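Protein SOSEKI 4 (Arabidopsis thaliana, PDB 6RSN) helps interpret polarity cues and orient plant cell divisions, polymerising through its DIX-like domain, the part of the protein described here. Local coordinates at residues I78-V81 and H82-Y86; N32-L36 and K37-N41. The protein carries 1 engineered substitution. One frame throughout, in Å; residues are numbered along the deposited sequence.

Contact 1 (residues 78-86) and contact 2 (residues 32-41) lie in one DIX-like domain of ubiquitin-like fold, their centres about 13 Å apart, with contact 2 first along the chain. They meet where the short antiparallel strands 34-35 and 77-78 pair: Ile-78 N lies 2.8 Å from Leu-34 O, a probable hydrogen bond. Apolar packing adds to this pairing. Tyr-86 CD1 packs 3.7 Å from Leu-34 CD2, while Ile-78 CD1 reaches CA of Leu-36 at 3.7 Å. The first turn of helix 36-47 is thereby joined to the loop that leads into strand 86-92. Both contacts lie within one chain, and no ligand is bound at either.

Contact 1: I78-V81 and H82-Y86; sequences IFPV and HGQEY
His-82 and Val-81 lie side by side at the start of the turn that carries the chain from the short strand 77-78 into strand 86-92 of this ubiquitin-like DIX-like domain. Both valine methyls sit on one face of the imidazole: CG2 is over its centre, whereas CG1 is off-centre, 4.3 Å from the centroid, in a CH-pi contact. The ring is poorly ordered; it also meets that of Phe-67, the planes almost perpendicular. Gly-83 then centres an inverse gamma turn that helps to reverse the chain. The side chain of Gln-84 starts away from residues 78-81, but its end swings back, and NE2 donates to Tyr-86 OH at 3.2 Å, with the hydroxyl tilted 21° from the amide plane. At Glu-85 the contact passes to the backbone: Val-81 N donates a nearly straight hydrogen bond (166°) to Glu-85 O, though the modelled 2.5 Å is unusually short and should be read with caution. The return bond from Glu-85 N to Val-81 O is weak, and the position of that carbonyl is doubtful. Tyr-86 ends the loop. With its CG anti to the carbonyl carbon (chi1 -67°), the ring lies along Pro-80, whose CB stands over one face, 4.2 Å from the centroid. Ile-78 CG2 touches Tyr-86 CD1 at 3.9 Å, and Ile-78 O comes to the ring edge near its plane. Replacing the tyrosine by an alanine is likely to leave Gln-84 NE2 and a bridging water without their phenolic partner and to open a gap beside Pro-80 and Ile-78. Val-6 of strand 5-13 also packs on the tyrosine. The water links backbone and phenol, donating to Ile-78 O at 2.6 Å and hydrogen-bonded to Tyr-86 OH at 2.7 Å.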
ATOM      1  N   ILE A  78      -5.485  -5.610   4.735  1.00 34.80           N
ATOM      2  CA  ILE A  78      -4.447  -4.715   5.191  1.00 31.77           C
ATOM      3  C   ILE A  78      -4.817  -4.161   6.559  1.00 35.06           C
ATOM      4  O   ILE A  78      -5.880  -3.582   6.728  1.00 32.79           O
ATOM      5  CB  ILE A  78      -4.247  -3.545   4.206  1.00 32.99           C
ATOM      6  CG1 ILE A  78      -3.809  -4.057   2.823  1.00 29.35           C
ATOM      7  CG2 ILE A  78      -3.199  -2.612   4.786  1.00 31.19           C
ATOM      8  CD1 ILE A  78      -3.653  -2.944   1.761  1.00 28.90           C
ATOM      9  N   PHE A  79      -3.944  -4.365   7.553  1.00 35.87           N
ATOM     10  CA  PHE A  79      -4.179  -3.756   8.850  1.00 40.01           C
ATOM     11  C   PHE A  79      -3.603  -2.336   8.919  1.00 46.03           C
ATOM     12  O   PHE A  79      -2.494  -2.078   8.435  1.00 48.81           O
ATOM     13  CB  PHE A  79      -3.552  -4.649   9.914  1.00 39.42           C
ATOM     14  CG  PHE A  79      -4.133  -6.035   9.955  1.00 35.83           C
ATOM     15  CD1 PHE A  79      -5.337  -6.272  10.602  1.00 36.62           C
ATOM     16  CD2 PHE A  79      -3.533  -7.079   9.296  1.00 33.19           C
ATOM     17  CE1 PHE A  79      -5.841  -7.559  10.650  1.00 38.49           C
ATOM     18  CE2 PHE A  79      -4.036  -8.368   9.327  1.00 37.25           C
ATOM     19  CZ  PHE A  79      -5.195  -8.622  10.051  1.00 36.97           C
ATOM     20  N   PRO A  80      -4.290  -1.397   9.612  1.00 52.65           N
ATOM     21  CA  PRO A  80      -3.780  -0.035   9.810  1.00 56.53           C
ATOM     22  C   PRO A  80      -2.672   0.036  10.861  1.00 61.59           C
ATOM     23  O   PRO A  80      -2.518  -0.871  11.686  1.00 55.77           O
ATOM     24  CB  PRO A  80      -5.007   0.699  10.373  1.00 56.32           C
ATOM     25  CG  PRO A  80      -5.710  -0.380  11.163  1.00 57.52           C
ATOM     26  CD  PRO A  80      -5.579  -1.611  10.284  1.00 54.86           C
ATOM     27  N   VAL A  81      -1.921   1.145  10.820  1.00 68.37           N
ATOM     28  CA  VAL A  81      -0.910   1.459  11.819  1.00 76.57           C
ATOM     29  C   VAL A  81      -1.278   2.800  12.459  1.00 86.04           C
ATOM     30  O   VAL A  81      -1.616   3.757  11.751  1.00 93.01           O
ATOM     31  CB  VAL A  81       0.507   1.447  11.199  1.00 72.03           C
ATOM     32  CG1 VAL A  81       0.873   2.745  10.479  1.00 69.98           C
ATOM     33  CG2 VAL A  81       1.581   1.039  12.193  1.00 69.24           C
ATOM     34  N   HIS A  82      -1.227   2.856  13.798  1.00 88.99           N
ATOM     35  CA  HIS A  82      -1.697   3.998  14.572  1.00 93.34           C
ATOM     36  C   HIS A  82      -3.176   4.249  14.284  1.00 92.83           C
ATOM     37  O   HIS A  82      -3.978   3.320  14.266  1.00 92.71           O
ATOM     38  CB  HIS A  82      -0.851   5.266  14.335  1.00 99.89           C
ATOM     39  CG  HIS A  82       0.624   5.043  14.245  1.00105.77           C
ATOM     40  ND1 HIS A  82       1.375   5.499  13.171  1.00106.38           N
ATOM     41  CD2 HIS A  82       1.494   4.423  15.076  1.00106.94           C
ATOM     42  CE1 HIS A  82       2.640   5.167  13.346  1.00104.21           C
ATOM     43  NE2 HIS A  82       2.740   4.506  14.509  1.00104.54           N
ATOM     44  N   GLY A  83      -3.518   5.512  14.013  1.00 91.15           N
ATOM     45  CA  GLY A  83      -4.902   5.950  14.072  1.00 89.79           C
ATOM     46  C   GLY A  83      -5.616   5.876  12.728  1.00 86.27           C
ATOM     47  O   GLY A  83      -5.788   6.907  12.073  1.00 86.23           O
ATOM     48  N   GLN A  84      -6.063   4.657  12.375  1.00 83.32           N
ATOM     49  CA  GLN A  84      -6.690   4.320  11.101  1.00 78.93           C
ATOM     50  C   GLN A  84      -5.790   4.732   9.939  1.00 72.33           C
ATOM     51  O   GLN A  84      -6.282   5.026   8.850  1.00 69.68           O
ATOM     52  CB  GLN A  84      -8.076   4.955  10.953  1.00 87.05           C
ATOM     53  CG  GLN A  84      -9.208   3.937  10.894  1.00 93.89           C
ATOM     54  CD  GLN A  84      -9.261   3.171   9.592  1.00 95.76           C
ATOM     55  OE1 GLN A  84      -9.359   3.748   8.507  1.00 96.50           O
ATOM     56  NE2 GLN A  84      -9.212   1.851   9.696  1.00 95.18           N
ATOM     57  N   GLU A  85      -4.477   4.739  10.206  1.00 64.41           N
ATOM     58  CA  GLU A  85      -3.453   5.166   9.267  1.00 57.64           C
ATOM     59  C   GLU A  85      -2.924   3.954   8.507  1.00 49.42           C
ATOM     60  O   GLU A  85      -2.470   2.983   9.147  1.00 46.93           O
ATOM     61  CB  GLU A  85      -2.292   5.778  10.039  1.00 60.27           C
ATOM     62  CG  GLU A  85      -1.631   6.923   9.317  1.00 60.57           C
ATOM     63  CD  GLU A  85      -0.483   7.465  10.143  1.00 63.75           C
ATOM     64  OE1 GLU A  85      -0.765   8.231  11.076  1.00 66.40           O
ATOM     65  OE2 GLU A  85       0.694   7.097   9.865  1.00 65.13           O
ATOM     66  N   TYR A  86      -3.015   4.051   7.166  1.00 40.55           N
ATOM     67  CA  TYR A  86      -2.571   3.010   6.248  1.00 33.89           C
ATOM     68  C   TYR A  86      -1.330   3.516   5.537  1.00 29.58           C
ATOM     69  O   TYR A  86      -1.376   4.566   4.879  1.00 30.84           O
ATOM     70  CB  TYR A  86      -3.616   2.614   5.200  1.00 32.55           C
ATOM     71  CG  TYR A  86      -4.835   1.936   5.773  1.00 34.69           C
ATOM     72  CD1 TYR A  86      -4.780   0.618   6.199  1.00 34.65           C
ATOM     73  CD2 TYR A  86      -6.038   2.618   5.862  1.00 37.35           C
ATOM     74  CE1 TYR A  86      -5.887  -0.032   6.713  1.00 37.53           C
ATOM     75  CE2 TYR A  86      -7.163   1.999   6.393  1.00 40.69           C
ATOM     76  CZ  TYR A  86      -7.089   0.669   6.789  1.00 39.68           C
ATOM     77  OH  TYR A  86      -8.184   0.052   7.322  1.00 41.56           O
TER
HETATM   78  O   HOH W   1      -8.278  -2.600   7.135  1.00 41.85           O

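Contact 2: N32-L36 and K37-N41; sequences NGLYL and KDVIN
Tyr-35 and Asp-38 grip each other at the N-terminus of helix 36-47. Tyr-35 N donates to Asp-38 OD2 (2.9 Å, 161°), meeting the oxygen on its anti side and out of the carboxylate plane, while Asp-38 N reaches back to Tyr-35 O at 2.8 Å from above the carbonyl plane. OD2 also lies at the edge of the tyrosine ring, in its plane, the carboxylate standing 88° to the ring. Over one face comes Lys-37: CG set between the backbone N and the carbonyl carbon (chi1 63°) starts the chain beside Tyr-35, and a bend at chi4 lays NZ 4.2 Å from the ring centroid in a cation-pi contact. On the buried side, Leu-34 CD1 lies 3.7 Å from Asp-38 CB and 3.8 Å from Val-39 CG2. Leu-36 CG, at the start of the helix, meets Ile-40 CG1 one turn on at 3.8 Å, where Ile-40 N also donates to Leu-36 O.

Farther out, Ser-29 OG is hydrogen-bonded to Asp-38 OD1 and so helps to fix the carboxylate. Phe-77 meets the Tyr-35 ring edge-to-face, and Trp-57 of strand 55-63 covers Leu-36 and Ile-40. With Tyr-35 as N-cap, the bond from its N to the aspartate three residues on is the side-chain-to-backbone half of a capping box, made here at a strand-to-helix corner.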
ATOM      1  N   ASN A  32     -15.443  -2.929   6.655  1.00 56.15           N
ATOM      2  CA  ASN A  32     -14.707  -3.099   7.896  1.00 54.96           C
ATOM      3  C   ASN A  32     -13.222  -3.292   7.663  1.00 52.12           C
ATOM      4  O   ASN A  32     -12.525  -3.734   8.602  1.00 49.27           O
ATOM      5  CB  ASN A  32     -15.044  -4.412   8.584  1.00 56.49           C
ATOM      6  CG  ASN A  32     -16.531  -4.581   8.662  1.00 60.54           C
ATOM      7  OD1 ASN A  32     -17.049  -5.575   8.176  1.00 65.79           O
ATOM      8  ND2 ASN A  32     -17.211  -3.573   9.211  1.00 59.76           N
ATOM      9  N   GLY A  33     -12.783  -2.981   6.427  1.00 48.01           N
ATOM     10  CA  GLY A  33     -11.452  -3.396   6.032  1.00 44.52           C
ATOM     11  C   GLY A  33     -11.072  -3.084   4.583  1.00 40.54           C
ATOM     12  O   GLY A  33     -11.788  -3.309   3.601  1.00 41.68           O
ATOM     13  N   LEU A  34      -9.797  -2.751   4.470  1.00 38.24           N
ATOM     14  CA  LEU A  34      -9.164  -2.498   3.187  1.00 34.19           C
ATOM     15  C   LEU A  34      -8.375  -3.733   2.760  1.00 32.13           C
ATOM     16  O   LEU A  34      -7.722  -4.351   3.613  1.00 34.88           O
ATOM     17  CB  LEU A  34      -8.197  -1.362   3.472  1.00 31.59           C
ATOM     18  CG  LEU A  34      -7.289  -0.983   2.290  1.00 30.70           C
ATOM     19  CD1 LEU A  34      -8.053  -0.349   1.151  1.00 32.66           C
ATOM     20  CD2 LEU A  34      -6.178  -0.116   2.805  1.00 29.44           C
ATOM     21  N   TYR A  35      -8.476  -4.097   1.471  1.00 31.29           N
ATOM     22  CA  TYR A  35      -7.692  -5.196   0.908  1.00 30.18           C
ATOM     23  C   TYR A  35      -6.702  -4.629  -0.105  1.00 28.67           C
ATOM     24  O   TYR A  35      -6.961  -3.579  -0.713  1.00 29.15           O
ATOM     25  CB  TYR A  35      -8.598  -6.211   0.209  1.00 32.14           C
ATOM     26  CG  TYR A  35      -9.480  -6.941   1.207  1.00 34.64           C
ATOM     27  CD1 TYR A  35     -10.557  -6.321   1.805  1.00 36.20           C
ATOM     28  CD2 TYR A  35      -9.169  -8.228   1.601  1.00 34.78           C
ATOM     29  CE1 TYR A  35     -11.349  -6.978   2.746  1.00 38.10           C
ATOM     30  CE2 TYR A  35      -9.971  -8.911   2.508  1.00 38.13           C
ATOM     31  CZ  TYR A  35     -11.043  -8.283   3.093  1.00 37.49           C
ATOM     32  OH  TYR A  35     -11.753  -9.050   3.983  1.00 40.00           O
ATOM     33  N   LEU A  36      -5.626  -5.393  -0.311  1.00 26.77           N
ATOM     34  CA  LEU A  36      -4.630  -4.852  -1.232  1.00 27.42           C
ATOM     35  C   LEU A  36      -5.259  -4.602  -2.610  1.00 28.64           C
ATOM     36  O   LEU A  36      -4.951  -3.608  -3.286  1.00 25.55           O
ATOM     37  CB  LEU A  36      -3.374  -5.748  -1.304  1.00 26.00           C
ATOM     38  CG  LEU A  36      -2.381  -5.282  -2.387  1.00 25.36           C
ATOM     39  CD1 LEU A  36      -1.729  -3.919  -2.019  1.00 24.90           C
ATOM     40  CD2 LEU A  36      -1.189  -6.262  -2.553  1.00 27.89           C
ATOM     41  N   LYS A  37      -6.174  -5.502  -3.008  1.00 28.01           N
ATOM     42  CA  LYS A  37      -6.829  -5.349  -4.292  1.00 28.45           C
ATOM     43  C   LYS A  37      -7.560  -3.995  -4.368  1.00 27.89           C
ATOM     44  O   LYS A  37      -7.633  -3.434  -5.444  1.00 28.01           O
ATOM     45  CB  LYS A  37      -7.784  -6.521  -4.577  1.00 31.96           C
ATOM     46  CG  LYS A  37      -8.925  -6.642  -3.601  1.00 40.25           C
ATOM     47  CD  LYS A  37      -9.866  -7.842  -3.853  1.00 45.29           C
ATOM     48  CE  LYS A  37     -11.254  -7.532  -3.334  1.00 52.86           C
ATOM     49  NZ  LYS A  37     -11.425  -7.822  -1.884  1.00 55.28           N
ATOM     50  N   ASP A  38      -8.104  -3.454  -3.259  1.00 29.68           N
ATOM     51  CA  ASP A  38      -8.786  -2.151  -3.287  1.00 30.93           C
ATOM     52  C   ASP A  38      -7.797  -1.029  -3.671  1.00 28.66           C
ATOM     53  O   ASP A  38      -8.118  -0.147  -4.490  1.00 26.52           O
ATOM     54  CB  ASP A  38      -9.438  -1.815  -1.954  1.00 33.40           C
ATOM     55  CG  ASP A  38     -10.510  -2.831  -1.574  1.00 37.34           C
ATOM     56  OD1 ASP A  38     -11.256  -3.214  -2.461  1.00 40.91           O
ATOM     57  OD2 ASP A  38     -10.578  -3.230  -0.406  1.00 38.76           O
ATOM     58  N   VAL A  39      -6.593  -1.062  -3.050  1.00 26.86           N
ATOM     59  CA  VAL A  39      -5.485  -0.134  -3.301  1.00 25.07           C
ATOM     60  C   VAL A  39      -5.015  -0.260  -4.739  1.00 23.80           C
ATOM     61  O   VAL A  39      -4.900   0.748  -5.456  1.00 24.34           O
ATOM     62  CB  VAL A  39      -4.316  -0.361  -2.341  1.00 25.60           C
ATOM     63  CG1 VAL A  39      -3.152   0.594  -2.706  1.00 25.60           C
ATOM     64  CG2 VAL A  39      -4.799  -0.226  -0.884  1.00 26.22           C
ATOM     65  N   ILE A  40      -4.838  -1.503  -5.201  1.00 22.84           N
ATOM     66  CA  ILE A  40      -4.362  -1.720  -6.560  1.00 24.22           C
ATOM     67  C   ILE A  40      -5.404  -1.237  -7.581  1.00 24.61           C
ATOM     68  O   ILE A  40      -5.077  -0.598  -8.584  1.00 24.88           O
ATOM     69  CB  ILE A  40      -4.009  -3.201  -6.779  1.00 25.26           C
ATOM     70  CG1 ILE A  40      -2.910  -3.687  -5.824  1.00 28.73           C
ATOM     71  CG2 ILE A  40      -3.648  -3.435  -8.235  1.00 28.09           C
ATOM     72  CD1 ILE A  40      -1.656  -2.933  -5.869  1.00 31.31           C
ATOM     73  N   ASN A  41      -6.696  -1.506  -7.308  1.00 25.41           N
ATOM     74  CA  ASN A  41      -7.722  -0.966  -8.207  1.00 26.87           C
ATOM     75  C   ASN A  41      -7.677   0.558  -8.333  1.00 25.78           C
ATOM     76  O   ASN A  41      -7.862   1.138  -9.429  1.00 26.63           O
ATOM     77  CB  ASN A  41      -9.124  -1.402  -7.752  1.00 32.14           C
ATOM     78  CG  ASN A  41      -9.339  -2.874  -8.014  1.00 36.79           C
ATOM     79  OD1 ASN A  41      -8.730  -3.437  -8.925  1.00 41.50           O
ATOM     80  ND2 ASN A  41     -10.196  -3.522  -7.237  1.00 39.81           N
TER